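PDB 6WK3: nitric oxide dioxygenase, which binds heme and probably belongs to the nitric oxide-detoxifying globins, here in an engineered form that acts as a carbene transferase. Local coordinates for residues S25-A30 against K107-P112; A65-I68 against S72-Q75. The protein carries 1 engineered substitution. All blocks are in the same frame, centred on the assembly; numbering follows the deposited sequence.

Interaction 1. Residues S25-A30 against K107-P112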
# COMPACT_ATOMS: atom_id res chain seq x y z
N SER A 25 1.27 1.43 23.69
CA SER A 25 0.77 1.83 22.38
C SER A 25 0.11 0.67 21.65
O SER A 25 -0.81 0.89 20.85
CB SER A 25 1.90 2.43 21.53
OG SER A 25 2.91 1.47 21.29
N VAL A 26 0.54 -0.57 21.92
CA VAL A 26 -0.13 -1.72 21.32
C VAL A 26 -1.52 -1.91 21.94
O VAL A 26 -2.49 -2.20 21.23
CB VAL A 26 0.73 -2.99 21.47
CG1 VAL A 26 -0.06 -4.22 21.08
CG2 VAL A 26 1.99 -2.87 20.62
N ALA A 27 -1.63 -1.75 23.25
CA ALA A 27 -2.94 -1.82 23.89
C ALA A 27 -3.86 -0.72 23.37
O ALA A 27 -5.06 -0.96 23.15
CB ALA A 27 -2.80 -1.73 25.41
N ILE A 28 -3.33 0.48 23.17
CA ILE A 28 -4.16 1.58 22.67
C ILE A 28 -4.59 1.30 21.23
O ILE A 28 -5.76 1.48 20.87
CB ILE A 28 -3.41 2.92 22.79
CG1 ILE A 28 -3.28 3.33 24.26
CG2 ILE A 28 -4.10 3.99 21.97
CD1 ILE A 28 -2.24 4.44 24.51
N SER A 29 -3.65 0.85 20.40
CA SER A 29 -3.97 0.60 18.99
C SER A 29 -4.96 -0.56 18.84
O SER A 29 -5.94 -0.46 18.10
CB SER A 29 -2.67 0.36 18.21
OG SER A 29 -2.89 -0.40 17.04
N ALA A 30 -4.73 -1.66 19.57
CA ALA A 30 -5.64 -2.81 19.48
C ALA A 30 -7.03 -2.46 20.00
O ALA A 30 -8.04 -2.81 19.38
CB ALA A 30 -5.07 -4.00 20.24
N LYS A 107 -8.65 6.75 26.96
CA LYS A 107 -9.37 6.82 28.23
C LYS A 107 -9.35 5.48 28.95
O LYS A 107 -9.22 5.42 30.18
CB LYS A 107 -10.82 7.25 28.00
CG LYS A 107 -11.02 8.75 27.87
CD LYS A 107 -12.49 9.09 27.67
CE LYS A 107 -12.66 10.51 27.16
NZ LYS A 107 -14.05 10.83 26.77
N GLU A 108 -9.47 4.38 28.21
CA GLU A 108 -9.54 3.06 28.82
C GLU A 108 -8.17 2.59 29.29
O GLU A 108 -8.02 2.12 30.43
CB GLU A 108 -10.15 2.07 27.83
CG GLU A 108 -10.66 0.79 28.44
CD GLU A 108 -11.16 -0.16 27.37
OE1 GLU A 108 -10.36 -1.00 26.90
OE2 GLU A 108 -12.35 -0.05 27.00
N VAL A 109 -7.15 2.71 28.44
CA VAL A 109 -5.86 2.10 28.74
C VAL A 109 -5.14 2.88 29.83
O VAL A 109 -4.60 2.30 30.77
CB VAL A 109 -5.02 1.97 27.47
CG1 VAL A 109 -3.59 1.56 27.82
CG2 VAL A 109 -5.64 0.94 26.52
N LEU A 110 -5.12 4.21 29.72
CA LEU A 110 -4.40 5.04 30.67
C LEU A 110 -5.18 5.30 31.95
O LEU A 110 -4.61 5.83 32.91
CB LEU A 110 -4.02 6.38 30.02
CG LEU A 110 -3.08 6.25 28.82
CD1 LEU A 110 -2.41 7.58 28.53
CD2 LEU A 110 -2.05 5.15 29.05
N GLY A 111 -6.47 4.95 31.98
CA GLY A 111 -7.27 5.07 33.17
C GLY A 111 -7.27 6.48 33.74
O GLY A 111 -7.76 7.42 33.12
N PRO A 112 -6.70 6.64 34.94
CA PRO A 112 -6.69 7.98 35.56
C PRO A 112 -5.80 8.98 34.83
O PRO A 112 -6.12 10.17 34.83
CB PRO A 112 -6.17 7.70 36.98
CG PRO A 112 -5.42 6.40 36.87
CD PRO A 112 -6.15 5.60 35.82
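The peptide group that joins A27 to I28 is the flat element of this contact, and V109 lies over one face of it. Methyl CG2 of V109 stands above the C=O bond, 4.0 Å from A27 C and 3.9 Å from A27 O. At the oxygen end, the hydroxyl of T31, one turn further on, is hydrogen-bonded to A27 O. V109 also meets the side chains of A27 and I28. CB of A27 comes within 4.1 Å of V109 CG2 and touches CG1 at nearly the same distance, so this small methyl faces the fork of the valine. On the buried side, I28 CG1 approaches V109 CB to 3.9 Å and V109 CG1 to 4.0 Å, the two branched chains lying at a slant to one another. In V109, CG1 is anti to the backbone N (chi1 170°) and reaches both A27 CB and I28 CG1, while CG2, beside the backbone N, lies over the A27 carbonyl and also meets A27 CB. With V109 replaced by an alanine, both methyls go, which would probably leave a gap above the A27 carbonyl and beside I28 CG1.

The contact joins helix 18-39 to the C-terminal end of helix 94-110, the B and G helices of the globin fold. V109 and L110 also touch H24, one turn earlier on helix 18-39, while I28 packs on L21 of its own helix. G111, with a positive phi of 55°, then turns the chain out of the helix. Between these two segments the union is made by van der Waals packing of aliphatic groups and one peptide face, while the hydroxyls of S25, weakly, and S29 bond to the carbonyls of A58 and I54 on helix 50-66.

Interaction 2. Residues A65-I68 against S72-Q75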
# COMPACT_ATOMS: atom_id res chain seq x y z
N ALA A 65 4.70 10.71 18.48
CA ALA A 65 4.87 11.38 19.76
C ALA A 65 6.33 11.72 20.02
O ALA A 65 6.64 12.77 20.59
CB ALA A 65 4.30 10.52 20.89
N ARG A 66 7.25 10.86 19.57
CA ARG A 66 8.68 11.12 19.71
C ARG A 66 9.15 12.25 18.80
O ARG A 66 10.26 12.76 18.99
CB ARG A 66 9.49 9.86 19.40
CG ARG A 66 9.38 8.73 20.40
CD ARG A 66 10.64 7.88 20.33
NE ARG A 66 10.43 6.50 20.74
CZ ARG A 66 10.76 6.03 21.94
NH1 ARG A 66 11.31 6.83 22.85
NH2 ARG A 66 10.55 4.75 22.23
N SER A 67 8.36 12.63 17.81
CA SER A 67 8.77 13.60 16.81
C SER A 67 7.72 14.69 16.65
O SER A 67 7.57 15.27 15.58
CB SER A 67 9.04 12.91 15.47
OG SER A 67 9.15 13.85 14.42
N ILE A 68 6.98 14.97 17.73
CA ILE A 68 5.91 15.96 17.66
C ILE A 68 6.47 17.37 17.48
O ILE A 68 5.75 18.25 16.99
CB ILE A 68 5.02 15.85 18.91
CG1 ILE A 68 3.70 16.61 18.72
CG2 ILE A 68 5.75 16.35 20.14
CD1 ILE A 68 2.89 16.13 17.54
N SER A 72 8.05 16.96 10.16
CA SER A 72 8.60 16.72 8.83
C SER A 72 9.64 15.60 8.82
O SER A 72 9.98 15.11 7.74
CB SER A 72 9.20 18.01 8.26
OG SER A 72 10.41 18.36 8.90
N ALA A 73 10.13 15.18 9.98
CA ALA A 73 11.04 14.04 10.05
C ALA A 73 10.33 12.71 9.87
O ALA A 73 11.00 11.67 9.82
CB ALA A 73 11.79 14.04 11.39
N LEU A 74 9.00 12.71 9.79
CA LEU A 74 8.22 11.51 9.53
C LEU A 74 7.71 11.45 8.09
O LEU A 74 6.72 10.76 7.82
CB LEU A 74 7.04 11.44 10.50
CG LEU A 74 7.38 11.45 12.00
CD1 LEU A 74 6.15 11.80 12.81
CD2 LEU A 74 7.94 10.11 12.44
N GLN A 75 8.38 12.15 7.17
CA GLN A 75 7.88 12.27 5.80
C GLN A 75 7.71 10.91 5.13
O GLN A 75 6.69 10.66 4.48
CB GLN A 75 8.82 13.15 4.97
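This is a small surface contact of van der Waals type across the corner between helix 50-66 and helix 75-88, the E and F helices of the globin fold. S67, just past the end of helix 50-66, faces A73 and L74 on the far side of the turn. Its OG is anti to the backbone N (chi1 167°), which carries the hydroxyl out over the leucine; OG approaches L74 CG to 3.8 Å and L74 CD1 to 4.0 Å. S67 CB lies 4.1 Å from both L74 CG and L74 CD1, so the serine side chain lies against the CG-CD1 bond rather than meeting a polar mate there. A73 adds its CB, 4.0 Å from S67 OG.

L74 occupies the N-cap position of helix 75-88, and its side chain also packs on A63 and Y64 of helix 50-66, which ties the start of one helix to the last turns of the other. Around the bend, S72 OG is hydrogen-bonded to N70 OD1, while Q75 N makes a weak bond to S72 O. R66, next to S67, directs its guanidinium elsewhere and hydrogen-bonds through NH2 to Q22 OE1 on helix 18-39. The two arms of the corner thus meet here by nonpolar packing, with the serine hydroxyl set against aliphatic carbons and making no hydrogen bond to residues 72-75.

Overall arrangement
From the N terminus, the chain first lays down residues 25-30 on helix 18-39, the first half of interaction 1, which is completed after 76 intervening residues at the end of helix 94-110. Interaction 2 is nested within that long loop: it closes a turn of three residues between helices 50-66 and 75-88. One contact therefore joins helices distant in sequence, the other two successive ones. Their centres are 21 Å apart and their nearest atoms about 8 Å, without touching. Helix 50-66 links them: helix 18-39, which carries residues 25-30, also packs on it, and its C-terminal end leads into the corner of interaction 2.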